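Local coordinates for protein RNA-dependent RNA Polymerase (PDB 6TZ0) that catalyses RNA-templated RNA synthesis inside a double-stranded RNA virus, making plus strands conservatively and probably also the complementary minus strands of the genome, at residues 324-332 with 726-735. Sequence-based numbering, arbitrary orientation.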
ATOM      1  N   THR A 324      -7.156  33.609 -24.926  1.00 33.29           N
ATOM      2  CA  THR A 324      -6.126  33.705 -23.907  1.00 33.29           C
ATOM      3  C   THR A 324      -5.817  32.313 -23.377  1.00 33.29           C
ATOM      4  O   THR A 324      -6.429  31.323 -23.774  1.00 33.29           O
ATOM      5  CB  THR A 324      -6.567  34.643 -22.783  1.00 33.29           C
ATOM      6  OG1 THR A 324      -7.739  34.120 -22.153  1.00 33.29           O
ATOM      7  CG2 THR A 324      -6.879  36.015 -23.334  1.00 33.29           C
ATOM      8  N   GLN A 325      -4.840  32.240 -22.476  1.00 32.65           N
ATOM      9  CA  GLN A 325      -4.587  30.990 -21.773  1.00 32.65           C
ATOM     10  C   GLN A 325      -5.687  30.703 -20.760  1.00 32.65           C
ATOM     11  O   GLN A 325      -6.010  29.534 -20.499  1.00 32.65           O
ATOM     12  CB  GLN A 325      -3.223  31.053 -21.089  1.00 32.65           C
ATOM     13  CG  GLN A 325      -2.770  29.765 -20.434  1.00 32.65           C
ATOM     14  CD  GLN A 325      -1.478  29.939 -19.688  1.00 32.65           C
ATOM     15  OE1 GLN A 325      -0.928  31.029 -19.649  1.00 32.65           O
ATOM     16  NE2 GLN A 325      -1.009  28.883 -19.056  1.00 32.65           N
ATOM     17  N   ASN A 326      -6.294  31.757 -20.207  1.00 32.95           N
ATOM     18  CA  ASN A 326      -7.362  31.573 -19.236  1.00 32.95           C
ATOM     19  C   ASN A 326      -8.616  31.019 -19.889  1.00 32.95           C
ATOM     20  O   ASN A 326      -9.399  30.331 -19.228  1.00 32.95           O
ATOM     21  CB  ASN A 326      -7.677  32.885 -18.528  1.00 32.95           C
ATOM     22  CG  ASN A 326      -6.501  33.415 -17.756  1.00 32.95           C
ATOM     23  OD1 ASN A 326      -5.653  32.651 -17.309  1.00 32.95           O
ATOM     24  ND2 ASN A 326      -6.462  34.724 -17.556  1.00 32.95           N
ATOM     25  N   ASP A 327      -8.802  31.280 -21.183  1.00 34.43           N
ATOM     26  CA  ASP A 327      -9.926  30.702 -21.908  1.00 34.43           C
ATOM     27  C   ASP A 327      -9.800  29.190 -21.998  1.00 34.43           C
ATOM     28  O   ASP A 327     -10.765  28.454 -21.748  1.00 34.43           O
ATOM     29  CB  ASP A 327     -10.017  31.311 -23.302  1.00 34.43           C
ATOM     30  CG  ASP A 327     -10.416  32.758 -23.271  1.00 34.43           C
ATOM     31  OD1 ASP A 327     -11.004  33.185 -22.261  1.00 34.43           O
ATOM     32  OD2 ASP A 327     -10.180  33.464 -24.270  1.00 34.43           O
ATOM     33  N   VAL A 328      -8.599  28.713 -22.326  1.00 31.66           N
ATOM     34  CA  VAL A 328      -8.339  27.285 -22.410  1.00 31.66           C
ATOM     35  C   VAL A 328      -8.437  26.649 -21.034  1.00 31.66           C
ATOM     36  O   VAL A 328      -8.950  25.533 -20.898  1.00 31.66           O
ATOM     37  CB  VAL A 328      -6.965  27.047 -23.059  1.00 31.66           C
ATOM     38  CG1 VAL A 328      -6.694  25.564 -23.247  1.00 31.66           C
ATOM     39  CG2 VAL A 328      -6.884  27.782 -24.366  1.00 31.66           C
ATOM     40  N   ALA A 329      -8.017  27.372 -19.991  1.00 30.75           N
ATOM     41  CA  ALA A 329      -8.132  26.864 -18.627  1.00 30.75           C
ATOM     42  C   ALA A 329      -9.587  26.707 -18.200  1.00 30.75           C
ATOM     43  O   ALA A 329      -9.954  25.698 -17.580  1.00 30.75           O
ATOM     44  CB  ALA A 329      -7.400  27.796 -17.665  1.00 30.75           C
ATOM     45  N   ASN A 330     -10.435  27.675 -18.558  1.00 33.52           N
ATOM     46  CA  ASN A 330     -11.839  27.618 -18.170  1.00 33.52           C
ATOM     47  C   ASN A 330     -12.582  26.516 -18.914  1.00 33.52           C
ATOM     48  O   ASN A 330     -13.345  25.754 -18.300  1.00 33.52           O
ATOM     49  CB  ASN A 330     -12.505  28.968 -18.412  1.00 33.52           C
ATOM     50  CG  ASN A 330     -11.959  30.054 -17.516  1.00 33.52           C
ATOM     51  OD1 ASN A 330     -11.678  29.825 -16.346  1.00 33.52           O
ATOM     52  ND2 ASN A 330     -11.804  31.247 -18.066  1.00 33.52           N
ATOM     53  N   TYR A 331     -12.361  26.396 -20.231  1.00 34.25           N
ATOM     54  CA  TYR A 331     -12.999  25.304 -20.960  1.00 34.25           C
ATOM     55  C   TYR A 331     -12.459  23.943 -20.541  1.00 34.25           C
ATOM     56  O   TYR A 331     -13.198  22.953 -20.570  1.00 34.25           O
ATOM     57  CB  TYR A 331     -12.832  25.452 -22.466  1.00 34.25           C
ATOM     58  CG  TYR A 331     -13.571  26.590 -23.104  1.00 34.25           C
ATOM     59  CD1 TYR A 331     -14.949  26.661 -23.038  1.00 34.25           C
ATOM     60  CD2 TYR A 331     -12.907  27.513 -23.897  1.00 34.25           C
ATOM     61  CE1 TYR A 331     -15.639  27.676 -23.658  1.00 34.25           C
ATOM     62  CE2 TYR A 331     -13.590  28.529 -24.536  1.00 34.25           C
ATOM     63  CZ  TYR A 331     -14.956  28.605 -24.404  1.00 34.25           C
ATOM     64  OH  TYR A 331     -15.648  29.612 -25.029  1.00 34.25           O
ATOM     65  N   TYR A 332     -11.191  23.873 -20.127  1.00 31.68           N
ATOM     66  CA  TYR A 332     -10.640  22.606 -19.670  1.00 31.68           C
ATOM     67  C   TYR A 332     -11.254  22.179 -18.348  1.00 31.68           C
ATOM     68  O   TYR A 332     -11.566  21.000 -18.166  1.00 31.68           O
ATOM     69  CB  TYR A 332      -9.123  22.697 -19.544  1.00 31.68           C
ATOM     70  CG  TYR A 332      -8.484  21.386 -19.161  1.00 31.68           C
ATOM     71  CD1 TYR A 332      -8.378  20.358 -20.081  1.00 31.68           C
ATOM     72  CD2 TYR A 332      -8.003  21.172 -17.878  1.00 31.68           C
ATOM     73  CE1 TYR A 332      -7.803  19.161 -19.739  1.00 31.68           C
ATOM     74  CE2 TYR A 332      -7.431  19.976 -17.527  1.00 31.68           C
ATOM     75  CZ  TYR A 332      -7.323  18.979 -18.462  1.00 31.68           C
ATOM     76  OH  TYR A 332      -6.748  17.783 -18.106  1.00 31.68           O
ATOM     77  N   LEU A 726      -1.395  19.683 -12.472  1.00 28.44           N
ATOM     78  CA  LEU A 726      -1.061  20.186 -13.795  1.00 28.44           C
ATOM     79  C   LEU A 726      -0.535  21.609 -13.692  1.00 28.44           C
ATOM     80  O   LEU A 726      -1.167  22.464 -13.070  1.00 28.44           O
ATOM     81  CB  LEU A 726      -2.283  20.139 -14.712  1.00 28.44           C
ATOM     82  CG  LEU A 726      -2.172  20.736 -16.109  1.00 28.44           C
ATOM     83  CD1 LEU A 726      -1.101  20.065 -16.902  1.00 28.44           C
ATOM     84  CD2 LEU A 726      -3.492  20.613 -16.829  1.00 28.44           C
ATOM     85  N   VAL A 727       0.621  21.852 -14.301  1.00 27.32           N
ATOM     86  CA  VAL A 727       1.200  23.184 -14.400  1.00 27.32           C
ATOM     87  C   VAL A 727       1.310  23.535 -15.874  1.00 27.32           C
ATOM     88  O   VAL A 727       1.849  22.754 -16.663  1.00 27.32           O
ATOM     89  CB  VAL A 727       2.572  23.268 -13.707  1.00 27.32           C
ATOM     90  CG1 VAL A 727       3.206  24.624 -13.936  1.00 27.32           C
ATOM     91  CG2 VAL A 727       2.430  22.999 -12.220  1.00 27.32           C
ATOM     92  N   VAL A 728       0.760  24.688 -16.252  1.00 28.10           N
ATOM     93  CA  VAL A 728       0.787  25.180 -17.628  1.00 28.10           C
ATOM     94  C   VAL A 728       1.302  26.613 -17.575  1.00 28.10           C
ATOM     95  O   VAL A 728       0.556  27.520 -17.204  1.00 28.10           O
ATOM     96  CB  VAL A 728      -0.589  25.127 -18.303  1.00 28.10           C
ATOM     97  CG1 VAL A 728      -0.499  25.636 -19.708  1.00 28.10           C
ATOM     98  CG2 VAL A 728      -1.153  23.725 -18.305  1.00 28.10           C
ATOM     99  N   ASN A 729       2.568  26.817 -17.952  1.00 27.96           N
ATOM    100  CA  ASN A 729       3.206  28.133 -18.112  1.00 27.96           C
ATOM    101  C   ASN A 729       3.211  28.954 -16.823  1.00 27.96           C
ATOM    102  O   ASN A 729       2.773  30.101 -16.788  1.00 27.96           O
ATOM    103  CB  ASN A 729       2.568  28.925 -19.255  1.00 27.96           C
ATOM    104  CG  ASN A 729       3.002  28.442 -20.600  1.00 27.96           C
ATOM    105  OD1 ASN A 729       4.174  28.163 -20.813  1.00 27.96           O
ATOM    106  ND2 ASN A 729       2.063  28.356 -21.531  1.00 27.96           N
ATOM    107  N   GLY A 730       3.746  28.359 -15.763  1.00 28.55           N
ATOM    108  CA  GLY A 730       3.826  29.057 -14.496  1.00 28.55           C
ATOM    109  C   GLY A 730       2.509  29.188 -13.772  1.00 28.55           C
ATOM    110  O   GLY A 730       2.371  30.048 -12.903  1.00 28.55           O
ATOM    111  N   THR A 731       1.546  28.330 -14.088  1.00 29.85           N
ATOM    112  CA  THR A 731       0.173  28.451 -13.620  1.00 29.85           C
ATOM    113  C   THR A 731      -0.368  27.077 -13.252  1.00 29.85           C
ATOM    114  O   THR A 731      -0.271  26.139 -14.046  1.00 29.85           O
ATOM    115  CB  THR A 731      -0.691  29.111 -14.701  1.00 29.85           C
ATOM    116  OG1 THR A 731      -0.396  30.511 -14.783  1.00 29.85           O
ATOM    117  CG2 THR A 731      -2.160  28.875 -14.484  1.00 29.85           C
ATOM    118  N   PHE A 732      -0.936  26.969 -12.054  1.00 29.37           N
ATOM    119  CA  PHE A 732      -1.486  25.720 -11.540  1.00 29.37           C
ATOM    120  C   PHE A 732      -2.948  25.578 -11.943  1.00 29.37           C
ATOM    121  O   PHE A 732      -3.791  26.366 -11.509  1.00 29.37           O
ATOM    122  CB  PHE A 732      -1.331  25.690 -10.021  1.00 29.37           C
ATOM    123  CG  PHE A 732      -2.006  24.533  -9.359  1.00 29.37           C
ATOM    124  CD1 PHE A 732      -1.566  23.241  -9.576  1.00 29.37           C
ATOM    125  CD2 PHE A 732      -3.046  24.744  -8.468  1.00 29.37           C
ATOM    126  CE1 PHE A 732      -2.176  22.180  -8.957  1.00 29.37           C
ATOM    127  CE2 PHE A 732      -3.658  23.683  -7.844  1.00 29.37           C
ATOM    128  CZ  PHE A 732      -3.220  22.404  -8.089  1.00 29.37           C
ATOM    129  N   TRP A 733      -3.250  24.576 -12.774  1.00 28.08           N
ATOM    130  CA  TRP A 733      -4.631  24.225 -13.108  1.00 28.08           C
ATOM    131  C   TRP A 733      -5.048  23.103 -12.161  1.00 28.08           C
ATOM    132  O   TRP A 733      -4.672  21.947 -12.349  1.00 28.08           O
ATOM    133  CB  TRP A 733      -4.797  23.786 -14.562  1.00 28.08           C
ATOM    134  CG  TRP A 733      -4.514  24.818 -15.629  1.00 28.08           C
ATOM    135  CD1 TRP A 733      -4.044  26.079 -15.454  1.00 28.08           C
ATOM    136  CD2 TRP A 733      -4.751  24.674 -17.037  1.00 28.08           C
ATOM    137  NE1 TRP A 733      -3.929  26.715 -16.662  1.00 28.08           N
ATOM    138  CE2 TRP A 733      -4.368  25.877 -17.650  1.00 28.08           C
ATOM    139  CE3 TRP A 733      -5.233  23.635 -17.839  1.00 28.08           C
ATOM    140  CZ2 TRP A 733      -4.451  26.070 -19.025  1.00 28.08           C
ATOM    141  CZ3 TRP A 733      -5.320  23.833 -19.199  1.00 28.08           C
ATOM    142  CH2 TRP A 733      -4.930  25.036 -19.778  1.00 28.08           C
ATOM    143  N   GLY A 734      -5.822  23.444 -11.140  1.00 30.58           N
ATOM    144  CA  GLY A 734      -6.261  22.443 -10.195  1.00 30.58           C
ATOM    145  C   GLY A 734      -7.398  21.590 -10.721  1.00 30.58           C
ATOM    146  O   GLY A 734      -8.126  21.962 -11.637  1.00 30.58           O
ATOM    147  N   PHE A 735      -7.547  20.414 -10.118  1.00 32.64           N
ATOM    148  CA  PHE A 735      -8.512  19.405 -10.557  1.00 32.64           C
ATOM    149  C   PHE A 735      -9.595  19.322  -9.481  1.00 32.64           C
ATOM    150  O   PHE A 735      -9.476  18.560  -8.520  1.00 32.64           O
ATOM    151  CB  PHE A 735      -7.841  18.039 -10.777  1.00 32.64           C
ATOM    152  CG  PHE A 735      -6.849  17.994 -11.918  1.00 32.64           C
ATOM    153  CD1 PHE A 735      -6.806  18.980 -12.891  1.00 32.64           C
ATOM    154  CD2 PHE A 735      -5.955  16.938 -12.010  1.00 32.64           C
ATOM    155  CE1 PHE A 735      -5.883  18.919 -13.919  1.00 32.64           C
ATOM    156  CE2 PHE A 735      -5.038  16.868 -13.039  1.00 32.64           C
ATOM    157  CZ  PHE A 735      -5.001  17.857 -13.993  1.00 32.64           C
TER
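Trp733 lies flat against the flank of the helix that starts at Gln325, an indole filling the interface between a helix and a β-hairpin. Ala329 sits over one face of the indole, its CB 3.6 Å from Trp733 CE2, and its CA forms a CH-π contact 3.9 Å from the centroid of the six-membered ring. The opposite face is covered by Val728 CG2, centred over the ring, so the indole lies between the helix and the hairpin's own Val728. At the benzo end Val328 CG1 meets Trp733 CH2, while the Tyr332 ring lies obliquely, planes at 42°, with its CD2 3.7 Å from Trp733 CE3.

Packing is looser, though still buried, where Tyr332 CE2 approaches Leu726 CD2 and Phe735 CE1, each at 4.1 Å; the Tyr332 OH is hydrogen-bonded to Arg336 NH1, and Arg336 also makes a cation-π contact with Phe735. Toward the hairpin turn the fit is close but weakly bonded: Gln325, with CG anti to the backbone N (chi1 -174°) and an extended chain, reaches across so that NE2 makes a weak, bent hydrogen bond of 2.8 Å to Val728 O. The side chain of Phe735 is about 10 Å from that of Asp681, a magnesium ligand of this polymerase, with no ion in this model. Helix 325-339 thus packs against the hairpin of the small antiparallel sheet 720-722, 725-727, 732-733, near the polymerase active site.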